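3-ketosteroid-delta4-5alpha-dehydrogenase (Rhodococcus jostii, PDB 4AT2) catalyses the FAD-dependent introduction of a C4-C5 double bond into 5alpha-3-ketosteroids, probably as a step in steroid catabolism. Local coordinates at residues G84-L89 / M165-E170; E106-F111 / A182-V187; P145-F150 / P159-L164. One frame throughout, in Å; residues are numbered along the deposited sequence.

Contact 1 of 3, residues G84-L89 / M165-E170; sequences GGFIYL and MYSGGE. With FAD (flavin-adenine dinucleotide), chain D.
Tyr-88 and Glu-170 reach each other from opposite directions and join through a hydrogen bond from OH to OE2 of 2.6 Å. Tyr-88 CG is anti to the backbone N, which brings the ring's end nearer the other segment. OE2 is taken on its anti lone pair, at the rim of the phenol, and ring and carboxylate lie 13° from coplanar. Glu-170 bends at chi2 (85°), folding its carboxylate back so that OE1 also accepts the Gly-168 N-H at 3.0 Å, on the syn side. With Arg-184 NH1 on the same phenolic oxygen, the buried Tyr-88 OH has two polar partners. Ser-167 OG sits near the plane of the same ring, 3.6 Å from Tyr-88 CD1, while its own hydrogen-bond partner is the carbonyl of Ser-488. Strands 87-88 and 164-165 are the edges of a three-stranded antiparallel sheet, and Ser-167 and Glu-170 lie in the loop after the second. Phe-86 makes the apolar half: Ser-167 CB approaches its CE1 obliquely at 3.7 Å, and Met-165 SD comes to CZ at 4.0 Å, a Met-aromatic contact at the ring edge, 81° off the normal. The backbone of Gly-84 to Phe-86 holds the flavin, whose O4 lies at the edge of the Phe-86 ring. Gly-84 N gives its hydrogen to FAD N5 (3.1 Å), Phe-86 N to FAD O4 (2.9 Å), with a weak bond from Gly-85 N to the same oxygen, and FAD N3 returns one to Phe-86 O (3.0 Å). The positive phi of Gly-85 suits glycine, and the Phe-86 side chain comes close to the bound 4-androstene-3,17-dione.

Contact 2 of 3, residues E106-F111 / A182-V187; sequences ENMKTF and APRGHV
Arg-184 sends an extended chain from the loop before strand 185-186 to helix 105-115, where Met-108, Asn-107 and Phe-111 receive its guanidinium. The apolar contacts come first. Met-108 lies over one face of the flat group, with CG 3.5 Å from Arg-184 NE, and its CG stands anti to the backbone N (chi1 -173°), which carries the thioether across the arginine chain so that SD is 4.0 Å from Arg-184 CD. Phe-111 passes it in the opposite direction, CD2 at 3.5 Å from Arg-184 NH1 with the two planes 36° apart. On the face opposite Met-108 is the carbonyl oxygen of Ala-182, 3.8 Å above the plane and over its centre.

At the edge two donors meet: Asn-107 ND2 comes within 3.3 Å of Arg-184 NH2, and the two do not bond. Asp-103 links the two residues: OD1 accepts from Asn-107 ND2 and OD2 forms a salt bridge with Arg-184 NE. Asn-107 ND2 also donates to Ala-180 O. The helix therefore supplies packing surface for a buried cation whose charge is probably balanced by Asp-103, just ahead of that helix, with Glu-170 also close and NH1 bonded to Tyr-88 OH.

Contact 3 of 3, residues P145-F150 / P159-L164; sequences PFKESF and PFDDGL
Lys-147 NZ and Asp-161 OD1 form a salt bridge of 3.0 Å, the lysine meeting the carboxylate on its syn side, 23° out of plane, where the two side chains cross at about a right angle. The chain is extended, with CG anti to the backbone N (chi1 -170°), which carries its methylenes past the Asp-161 carbonyl and across the carboxylate. Water 2 closes the same pairing: it accepts from Lys-147 NZ at 2.7 Å and donates to Asp-161 OD2 at 2.7 Å, an oxygen that also receives Gln-189 NE2. Water 1 links the backbones, accepting from Lys-147 N at 2.9 Å and donating to Asp-161 O at 2.9 Å. Replacement of Lys-147 by an alanine would probably leave Asp-161 OD1 without its charged mate and water 2 without the ammonium as donor.

The serine end is served differently. Ser-149 O is the shared acceptor, taking Leu-164 N at 3.1 Å, in the carbonyl plane with a C=O...N angle of 157°, and Gly-163 N more weakly. Its hydroxyl donates to Asp-162 OD1, though the 2.4 Å between Ser-149 OG and that oxygen is so short that the length is doubtful. Between these anchors Glu-148 centres an inverse gamma turn, closed weakly from Ser-149 N to Lys-147 O. Gly-163 allows the close approach, for a CB there would clash with Lys-147 O. Phe-150 and Leu-164 form a single beta bridge, and the Phe-150 CA-H points to Leu-164 O, 3.3 Å from CA. In sequence the segments follow helix 132-141 and lead into strand 164-165; in space Leu-164 and Phe-146 both pack on Leu-95 of helix 94-98 and on His-186 of strand 185-186.

From the N terminus the chain passes 84-89, whose first residues bind the flavin and which continues into strand 87-88, then helix segment 106-111, before entering the loop region of 145-150 and 159-164. Contact 3 closes a short loop of eight residues there. The chain runs straight on into 165-170, which returns to 84-89 and completes contact 1, and then to 182-187, which returns to the helix and completes contact 2. Contacts 1 and 2 therefore cross, and contact 3 lies within both loops. Segment 182-187, with strand 185-186, joins them: Ile-87 N and Leu-89 N probably bond to His-186 O and Arg-184 O, and Val-187 N probably to Gly-163 O, tying flavin-binding segment, helix and loop together.

Contact 1 of 3, residues G84-L89 / M165-E170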
loop_
_atom_site.group_PDB
_atom_site.type_symbol
_atom_site.label_atom_id
_atom_site.label_comp_id
_atom_site.label_asym_id
_atom_site.label_seq_id
_atom_site.Cartn_x
_atom_site.Cartn_y
_atom_site.Cartn_z
ATOM N N GLY A 84 4.090 24.637 -5.978
ATOM C CA GLY A 84 5.068 25.064 -7.000
ATOM C C GLY A 84 4.413 25.533 -8.291
ATOM O O GLY A 84 4.960 26.372 -9.027
ATOM N N GLY A 85 3.224 25.011 -8.549
ATOM C CA GLY A 85 2.421 25.445 -9.679
ATOM C C GLY A 85 2.467 24.534 -10.884
ATOM O O GLY A 85 1.850 24.846 -11.904
ATOM N N PHE A 86 3.170 23.401 -10.783
ATOM C CA PHE A 86 3.166 22.430 -11.885
ATOM C C PHE A 86 1.748 21.944 -12.130
ATOM O O PHE A 86 1.006 21.646 -11.186
ATOM C CB PHE A 86 4.003 21.195 -11.552
ATOM C CG PHE A 86 5.478 21.394 -11.678
ATOM C CD1 PHE A 86 6.115 21.235 -12.901
ATOM C CD2 PHE A 86 6.242 21.665 -10.552
ATOM C CE1 PHE A 86 7.494 21.387 -13.009
ATOM C CE2 PHE A 86 7.622 21.816 -10.651
ATOM C CZ PHE A 86 8.244 21.680 -11.883
ATOM N N ILE A 87 1.389 21.837 -13.405
ATOM C CA ILE A 87 0.126 21.246 -13.826
ATOM C C ILE A 87 0.510 20.248 -14.919
ATOM O O ILE A 87 1.115 20.637 -15.920
ATOM C CB ILE A 87 -0.849 22.307 -14.392
ATOM C CG1 ILE A 87 -0.910 23.550 -13.490
ATOM C CG2 ILE A 87 -2.238 21.693 -14.571
ATOM C CD1 ILE A 87 -1.717 24.699 -14.078
ATOM N N TYR A 88 0.214 18.967 -14.689
ATOM C CA TYR A 88 0.658 17.892 -15.567
ATOM C C TYR A 88 -0.229 17.797 -16.809
ATOM O O TYR A 88 -1.313 17.234 -16.766
ATOM C CB TYR A 88 0.715 16.545 -14.811
ATOM C CG TYR A 88 1.573 15.545 -15.543
ATOM C CD1 TYR A 88 2.949 15.489 -15.306
ATOM C CD2 TYR A 88 1.020 14.700 -16.515
ATOM C CE1 TYR A 88 3.751 14.603 -16.002
ATOM C CE2 TYR A 88 1.819 13.801 -17.217
ATOM C CZ TYR A 88 3.180 13.770 -16.963
ATOM O OH TYR A 88 3.984 12.914 -17.666
ATOM N N LEU A 89 0.241 18.360 -17.919
ATOM C CA LEU A 89 -0.564 18.455 -19.137
ATOM C C LEU A 89 0.265 18.069 -20.344
ATOM O O LEU A 89 1.482 18.207 -20.323
ATOM C CB LEU A 89 -1.092 19.881 -19.306
ATOM C CG LEU A 89 -1.912 20.446 -18.140
ATOM C CD1 LEU A 89 -2.152 21.920 -18.371
ATOM C CD2 LEU A 89 -3.238 19.701 -17.982
ATOM N N MET A 165 8.629 22.286 -18.153
ATOM C CA MET A 165 9.759 21.571 -17.553
ATOM C C MET A 165 9.391 20.100 -17.444
ATOM O O MET A 165 8.223 19.776 -17.251
ATOM C CB MET A 165 10.042 22.158 -16.164
ATOM C CG MET A 165 11.283 21.630 -15.472
ATOM S SD MET A 165 11.555 22.539 -13.930
ATOM C CE MET A 165 12.757 21.477 -13.141
ATOM N N TYR A 166 10.374 19.214 -17.596
ATOM C CA TYR A 166 10.167 17.804 -17.251
ATOM C C TYR A 166 9.856 17.693 -15.772
ATOM O O TYR A 166 10.485 18.359 -14.948
ATOM C CB TYR A 166 11.396 16.947 -17.579
ATOM C CG TYR A 166 11.485 16.560 -19.040
ATOM C CD1 TYR A 166 10.695 15.523 -19.553
ATOM C CD2 TYR A 166 12.355 17.230 -19.912
ATOM C CE1 TYR A 166 10.772 15.154 -20.892
ATOM C CE2 TYR A 166 12.435 16.870 -21.255
ATOM C CZ TYR A 166 11.644 15.835 -21.736
ATOM O OH TYR A 166 11.712 15.474 -23.070
ATOM N N SER A 167 8.889 16.842 -15.429
ATOM C CA SER A 167 8.400 16.806 -14.046
ATOM C C SER A 167 8.048 15.402 -13.540
ATOM O O SER A 167 7.538 15.258 -12.422
ATOM C CB SER A 167 7.199 17.771 -13.886
ATOM O OG SER A 167 6.016 17.252 -14.480
ATOM N N GLY A 168 8.313 14.381 -14.354
ATOM C CA GLY A 168 7.920 13.015 -13.999
ATOM C C GLY A 168 8.920 11.910 -14.293
ATOM O O GLY A 168 8.608 10.732 -14.095
ATOM N N GLY A 169 10.111 12.272 -14.763
ATOM C CA GLY A 169 11.111 11.266 -15.145
ATOM C C GLY A 169 10.913 10.752 -16.565
ATOM O O GLY A 169 11.413 9.682 -16.920
ATOM N N GLU A 170 10.198 11.521 -17.385
ATOM C CA GLU A 170 9.898 11.122 -18.772
ATOM C C GLU A 170 11.173 10.978 -19.596
ATOM O O GLU A 170 11.225 10.175 -20.526
ATOM C CB GLU A 170 8.998 12.150 -19.472
ATOM C CG GLU A 170 7.614 12.332 -18.862
ATOM C CD GLU A 170 7.584 13.331 -17.706
ATOM O OE1 GLU A 170 8.642 13.814 -17.249
ATOM O OE2 GLU A 170 6.467 13.631 -17.243
HETATM P PA FAD D . -6.609 22.294 -1.483
HETATM O O1A FAD D . -6.059 23.121 -2.578
HETATM O O2A FAD D . -5.850 22.182 -0.228
HETATM O O5B FAD D . -8.078 22.837 -1.149
HETATM C C5B FAD D . -8.892 22.198 -0.161
HETATM C C4B FAD D . -9.669 23.280 0.607
HETATM O O4B FAD D . -10.582 22.557 1.460
HETATM C C3B FAD D . -8.720 24.059 1.528
HETATM O O3B FAD D . -8.897 25.480 1.301
HETATM C C2B FAD D . -9.146 23.636 2.938
HETATM O O2B FAD D . -8.986 24.735 3.873
HETATM C C1B FAD D . -10.617 23.281 2.730
HETATM N N9A FAD D . -11.161 22.348 3.742
HETATM C C8A FAD D . -10.542 21.352 4.387
HETATM N N7A FAD D . -11.424 20.770 5.197
HETATM C C5A FAD D . -12.609 21.394 5.051
HETATM C C6A FAD D . -13.834 21.236 5.609
HETATM N N6A FAD D . -14.017 20.267 6.506
HETATM N N1A FAD D . -14.871 22.026 5.280
HETATM C C2A FAD D . -14.708 23.030 4.337
HETATM N N3A FAD D . -13.446 23.189 3.772
HETATM C C4A FAD D . -12.431 22.367 4.147
HETATM N N1 FAD D . 0.908 19.410 -6.722
HETATM C C2 FAD D . 1.000 19.654 -8.080
HETATM O O2 FAD D . 0.286 19.025 -8.849
HETATM N N3 FAD D . 1.901 20.613 -8.566
HETATM C C4 FAD D . 2.738 21.301 -7.686
HETATM O O4 FAD D . 3.529 22.128 -8.151
HETATM C C4X FAD D . 2.648 21.049 -6.312
HETATM N N5 FAD D . 3.461 21.682 -5.431
HETATM C C5X FAD D . 3.516 21.254 -4.154
HETATM C C6 FAD D . 4.522 21.717 -3.300
HETATM C C7 FAD D . 4.579 21.294 -1.970
HETATM C C7M FAD D . 5.614 21.793 -1.154
HETATM C C8 FAD D . 3.620 20.380 -1.483
HETATM C C8M FAD D . 3.614 19.917 -0.151
HETATM C C9 FAD D . 2.610 19.931 -2.336
HETATM C C9A FAD D . 2.567 20.345 -3.676
HETATM N N10 FAD D . 1.610 19.885 -4.519
HETATM C C10 FAD D . 1.735 20.108 -5.835
HETATM C "C1'" FAD D . 0.378 19.205 -4.041
HETATM C "C2'" FAD D . -0.825 20.148 -4.189
HETATM O "O2'" FAD D . -0.465 21.368 -3.537
HETATM C "C3'" FAD D . -2.079 19.555 -3.526
HETATM O "O3'" FAD D . -2.134 18.124 -3.659
HETATM C "C4'" FAD D . -3.337 20.184 -4.147
HETATM O "O4'" FAD D . -3.247 21.608 -3.997
HETATM C "C5'" FAD D . -4.599 19.677 -3.444
HETATM O "O5'" FAD D . -5.747 20.230 -4.116
HETATM P P FAD D . -7.201 20.152 -3.424
HETATM O O1P FAD D . -7.570 18.757 -3.163
HETATM O O2P FAD D . -8.117 21.040 -4.215
HETATM O O3P FAD D . -6.891 20.747 -1.938
#

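Contact 2 of 3, residues E106-F111 / A182-V187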
loop_
_atom_site.group_PDB
_atom_site.type_symbol
_atom_site.label_atom_id
_atom_site.label_comp_id
_atom_site.label_asym_id
_atom_site.label_seq_id
_atom_site.Cartn_x
_atom_site.Cartn_y
_atom_site.Cartn_z
ATOM N N GLU A 106 -1.843 9.464 -26.794
ATOM C CA GLU A 106 -1.418 8.072 -26.646
ATOM C C GLU A 106 -0.057 7.960 -25.969
ATOM O O GLU A 106 0.148 7.089 -25.119
ATOM C CB GLU A 106 -1.418 7.316 -27.983
ATOM C CG GLU A 106 -1.226 5.801 -27.834
ATOM C CD GLU A 106 -2.128 5.158 -26.774
ATOM O OE1 GLU A 106 -3.373 5.358 -26.794
ATOM O OE2 GLU A 106 -1.580 4.454 -25.892
ATOM N N ASN A 107 0.867 8.838 -26.354
ATOM C CA ASN A 107 2.200 8.841 -25.756
ATOM C C ASN A 107 2.139 9.223 -24.272
ATOM O O ASN A 107 2.785 8.600 -23.422
ATOM C CB ASN A 107 3.116 9.787 -26.525
ATOM C CG ASN A 107 4.559 9.650 -26.105
ATOM O OD1 ASN A 107 5.115 8.543 -26.101
ATOM N ND2 ASN A 107 5.172 10.768 -25.723
ATOM N N MET A 108 1.338 10.239 -23.974
ATOM C CA MET A 108 1.125 10.659 -22.599
ATOM C C MET A 108 0.534 9.522 -21.761
ATOM O O MET A 108 0.989 9.274 -20.642
ATOM C CB MET A 108 0.219 11.884 -22.581
ATOM C CG MET A 108 0.060 12.521 -21.222
ATOM S SD MET A 108 -0.935 14.001 -21.442
ATOM C CE MET A 108 -1.290 14.383 -19.734
ATOM N N LYS A 109 -0.468 8.838 -22.310
ATOM C CA LYS A 109 -1.118 7.727 -21.603
ATOM C C LYS A 109 -0.111 6.598 -21.325
ATOM O O LYS A 109 -0.064 6.050 -20.220
ATOM C CB LYS A 109 -2.325 7.195 -22.406
ATOM C CG LYS A 109 -2.944 5.937 -21.792
ATOM C CD LYS A 109 -4.016 5.302 -22.670
ATOM C CE LYS A 109 -4.330 3.891 -22.181
ATOM N NZ LYS A 109 -5.592 3.362 -22.776
ATOM N N THR A 110 0.710 6.274 -22.322
ATOM C CA THR A 110 1.698 5.203 -22.185
ATOM C C THR A 110 2.654 5.521 -21.046
ATOM O O THR A 110 2.940 4.663 -20.196
ATOM C CB THR A 110 2.443 4.975 -23.509
ATOM O OG1 THR A 110 1.488 4.572 -24.502
ATOM C CG2 THR A 110 3.510 3.866 -23.359
ATOM N N PHE A 111 3.116 6.765 -21.006
ATOM C CA PHE A 111 3.979 7.177 -19.911
ATOM C C PHE A 111 3.270 7.066 -18.559
ATOM O O PHE A 111 3.826 6.517 -17.593
ATOM C CB PHE A 111 4.513 8.610 -20.079
ATOM C CG PHE A 111 5.214 9.102 -18.848
ATOM C CD1 PHE A 111 6.521 8.696 -18.571
ATOM C CD2 PHE A 111 4.540 9.886 -17.915
ATOM C CE1 PHE A 111 7.161 9.103 -17.409
ATOM C CE2 PHE A 111 5.171 10.292 -16.751
ATOM C CZ PHE A 111 6.483 9.905 -16.501
ATOM N N ALA A 182 8.601 13.579 -23.306
ATOM C CA ALA A 182 8.004 14.876 -23.577
ATOM C C ALA A 182 7.776 15.517 -22.218
ATOM O O ALA A 182 7.276 14.866 -21.301
ATOM C CB ALA A 182 6.678 14.730 -24.320
ATOM N N PRO A 183 8.161 16.789 -22.074
ATOM C CA PRO A 183 7.939 17.493 -20.819
ATOM C C PRO A 183 6.476 17.866 -20.699
ATOM O O PRO A 183 5.876 18.329 -21.677
ATOM C CB PRO A 183 8.834 18.732 -20.958
ATOM C CG PRO A 183 8.879 18.986 -22.436
ATOM C CD PRO A 183 8.875 17.614 -23.070
ATOM N N ARG A 184 5.916 17.675 -19.504
ATOM C CA ARG A 184 4.494 17.913 -19.282
ATOM C C ARG A 184 4.246 18.786 -18.057
ATOM O O ARG A 184 3.106 19.054 -17.713
ATOM C CB ARG A 184 3.759 16.572 -19.163
ATOM C CG ARG A 184 3.853 15.766 -20.460
ATOM C CD ARG A 184 2.942 14.551 -20.494
ATOM N NE ARG A 184 3.268 13.773 -21.691
ATOM C CZ ARG A 184 4.063 12.706 -21.696
ATOM N NH1 ARG A 184 4.582 12.231 -20.561
ATOM N NH2 ARG A 184 4.332 12.103 -22.849
ATOM N N GLY A 185 5.313 19.235 -17.399
ATOM C CA GLY A 185 5.142 20.156 -16.274
ATOM C C GLY A 185 4.881 21.570 -16.781
ATOM O O GLY A 185 5.825 22.284 -17.139
ATOM N N HIS A 186 3.605 21.968 -16.820
ATOM C CA HIS A 186 3.207 23.323 -17.244
ATOM C C HIS A 186 3.084 24.199 -16.033
ATOM O O HIS A 186 2.361 23.858 -15.107
ATOM C CB HIS A 186 1.880 23.281 -17.997
ATOM C CG HIS A 186 1.967 22.621 -19.354
ATOM N ND1 HIS A 186 2.310 21.322 -19.521
ATOM C CD2 HIS A 186 1.723 23.131 -20.621
ATOM C CE1 HIS A 186 2.276 21.029 -20.836
ATOM N NE2 HIS A 186 1.917 22.140 -21.504
ATOM N N VAL A 187 3.785 25.329 -16.021
ATOM C CA VAL A 187 3.898 26.135 -14.792
ATOM C C VAL A 187 3.435 27.556 -15.078
ATOM O O VAL A 187 3.977 28.207 -15.964
ATOM C CB VAL A 187 5.355 26.143 -14.261
ATOM C CG1 VAL A 187 5.458 26.868 -12.916
ATOM C CG2 VAL A 187 5.872 24.713 -14.129
#

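Contact 3 of 3, residues P145-F150 / P159-L164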
loop_
_atom_site.group_PDB
_atom_site.type_symbol
_atom_site.label_atom_id
_atom_site.label_comp_id
_atom_site.label_asym_id
_atom_site.label_seq_id
_atom_site.Cartn_x
_atom_site.Cartn_y
_atom_site.Cartn_z
ATOM N N PRO A 145 -1.718 32.514 -16.945
ATOM C CA PRO A 145 -0.672 32.831 -17.914
ATOM C C PRO A 145 0.457 31.791 -17.927
ATOM O O PRO A 145 0.809 31.251 -16.880
ATOM C CB PRO A 145 -0.142 34.174 -17.397
ATOM C CG PRO A 145 -0.277 34.070 -15.907
ATOM C CD PRO A 145 -1.452 33.144 -15.636
ATOM N N PHE A 146 0.998 31.502 -19.103
ATOM C CA PHE A 146 2.154 30.610 -19.216
ATOM C C PHE A 146 3.193 31.248 -20.125
ATOM O O PHE A 146 2.866 31.739 -21.216
ATOM C CB PHE A 146 1.780 29.233 -19.785
ATOM C CG PHE A 146 0.810 28.452 -18.941
ATOM C CD1 PHE A 146 -0.562 28.593 -19.131
ATOM C CD2 PHE A 146 1.262 27.537 -17.993
ATOM C CE1 PHE A 146 -1.470 27.862 -18.370
ATOM C CE2 PHE A 146 0.359 26.799 -17.232
ATOM C CZ PHE A 146 -1.011 26.958 -17.423
ATOM N N LYS A 147 4.444 31.244 -19.680
ATOM C CA LYS A 147 5.530 31.716 -20.524
ATOM C C LYS A 147 5.927 30.600 -21.476
ATOM O O LYS A 147 6.145 29.467 -21.044
ATOM C CB LYS A 147 6.728 32.122 -19.684
ATOM C CG LYS A 147 7.788 32.843 -20.492
ATOM C CD LYS A 147 8.900 33.306 -19.578
ATOM C CE LYS A 147 10.047 33.900 -20.378
ATOM N NZ LYS A 147 11.003 34.554 -19.443
ATOM N N GLU A 148 6.030 30.913 -22.765
ATOM C CA GLU A 148 6.331 29.889 -23.765
ATOM C C GLU A 148 7.848 29.663 -23.838
ATOM O O GLU A 148 8.511 30.014 -24.812
ATOM C CB GLU A 148 5.663 30.223 -25.121
ATOM C CG GLU A 148 4.138 30.244 -24.992
ATOM C CD GLU A 148 3.371 30.244 -26.313
ATOM O OE1 GLU A 148 3.787 30.950 -27.253
ATOM O OE2 GLU A 148 2.325 29.540 -26.386
ATOM N N SER A 149 8.387 29.099 -22.757
ATOM C CA SER A 149 9.809 28.791 -22.645
ATOM C C SER A 149 9.981 27.573 -21.750
ATOM O O SER A 149 9.153 27.311 -20.852
ATOM C CB SER A 149 10.588 29.974 -22.075
ATOM O OG SER A 149 10.048 30.350 -20.829
ATOM N N PHE A 150 11.063 26.845 -22.005
ATOM C CA PHE A 150 11.333 25.559 -21.378
ATOM C C PHE A 150 12.582 25.653 -20.509
ATOM O O PHE A 150 13.595 26.215 -20.928
ATOM C CB PHE A 150 11.516 24.500 -22.485
ATOM C CG PHE A 150 12.096 23.190 -22.015
ATOM C CD1 PHE A 150 11.305 22.251 -21.354
ATOM C CD2 PHE A 150 13.426 22.866 -22.289
ATOM C CE1 PHE A 150 11.835 21.036 -20.943
ATOM C CE2 PHE A 150 13.954 21.641 -21.889
ATOM C CZ PHE A 150 13.158 20.729 -21.212
ATOM N N PRO A 159 13.730 27.781 -11.990
ATOM C CA PRO A 159 14.286 28.883 -11.185
ATOM C C PRO A 159 13.722 30.239 -11.586
ATOM O O PRO A 159 13.671 31.156 -10.760
ATOM C CB PRO A 159 15.786 28.836 -11.496
ATOM C CG PRO A 159 15.916 28.018 -12.732
ATOM C CD PRO A 159 14.798 27.015 -12.656
ATOM N N PHE A 160 13.298 30.348 -12.842
ATOM C CA PHE A 160 12.749 31.589 -13.368
ATOM C C PHE A 160 11.270 31.389 -13.713
ATOM O O PHE A 160 10.631 30.452 -13.220
ATOM C CB PHE A 160 13.593 32.061 -14.561
ATOM C CG PHE A 160 15.081 32.036 -14.295
ATOM C CD1 PHE A 160 15.647 32.884 -13.336
ATOM C CD2 PHE A 160 15.922 31.166 -14.991
ATOM C CE1 PHE A 160 17.017 32.859 -13.081
ATOM C CE2 PHE A 160 17.294 31.143 -14.743
ATOM C CZ PHE A 160 17.839 31.990 -13.788
ATOM N N ASP A 161 10.714 32.255 -14.551
ATOM C CA ASP A 161 9.277 32.191 -14.815
ATOM C C ASP A 161 8.931 31.331 -16.030
ATOM O O ASP A 161 7.907 31.550 -16.662
ATOM C CB ASP A 161 8.668 33.605 -14.934
ATOM C CG ASP A 161 9.239 34.404 -16.097
ATOM O OD1 ASP A 161 10.308 34.026 -16.616
ATOM O OD2 ASP A 161 8.612 35.424 -16.488
ATOM N N ASP A 162 9.781 30.355 -16.346
ATOM C CA ASP A 162 9.535 29.471 -17.488
ATOM C C ASP A 162 8.286 28.623 -17.298
ATOM O O ASP A 162 7.900 28.295 -16.168
ATOM C CB ASP A 162 10.757 28.607 -17.774
ATOM C CG ASP A 162 11.951 29.441 -18.176
ATOM O OD1 ASP A 162 11.861 30.160 -19.196
ATOM O OD2 ASP A 162 12.963 29.413 -17.457
ATOM N N GLY A 163 7.638 28.295 -18.410
ATOM C CA GLY A 163 6.348 27.622 -18.357
ATOM C C GLY A 163 6.359 26.117 -18.528
ATOM O O GLY A 163 5.363 25.460 -18.249
ATOM N N LEU A 164 7.473 25.555 -18.994
ATOM C CA LEU A 164 7.505 24.115 -19.271
ATOM C C LEU A 164 8.782 23.464 -18.751
ATOM O O LEU A 164 9.876 24.026 -18.877
ATOM C CB LEU A 164 7.321 23.857 -20.783
ATOM C CG LEU A 164 7.121 22.418 -21.281
ATOM C CD1 LEU A 164 5.775 21.850 -20.846
ATOM C CD2 LEU A 164 7.220 22.403 -22.801
HETATM O O HOH W 1 5.261 30.404 -17.076
HETATM O O HOH W 2 10.086 36.831 -18.249
#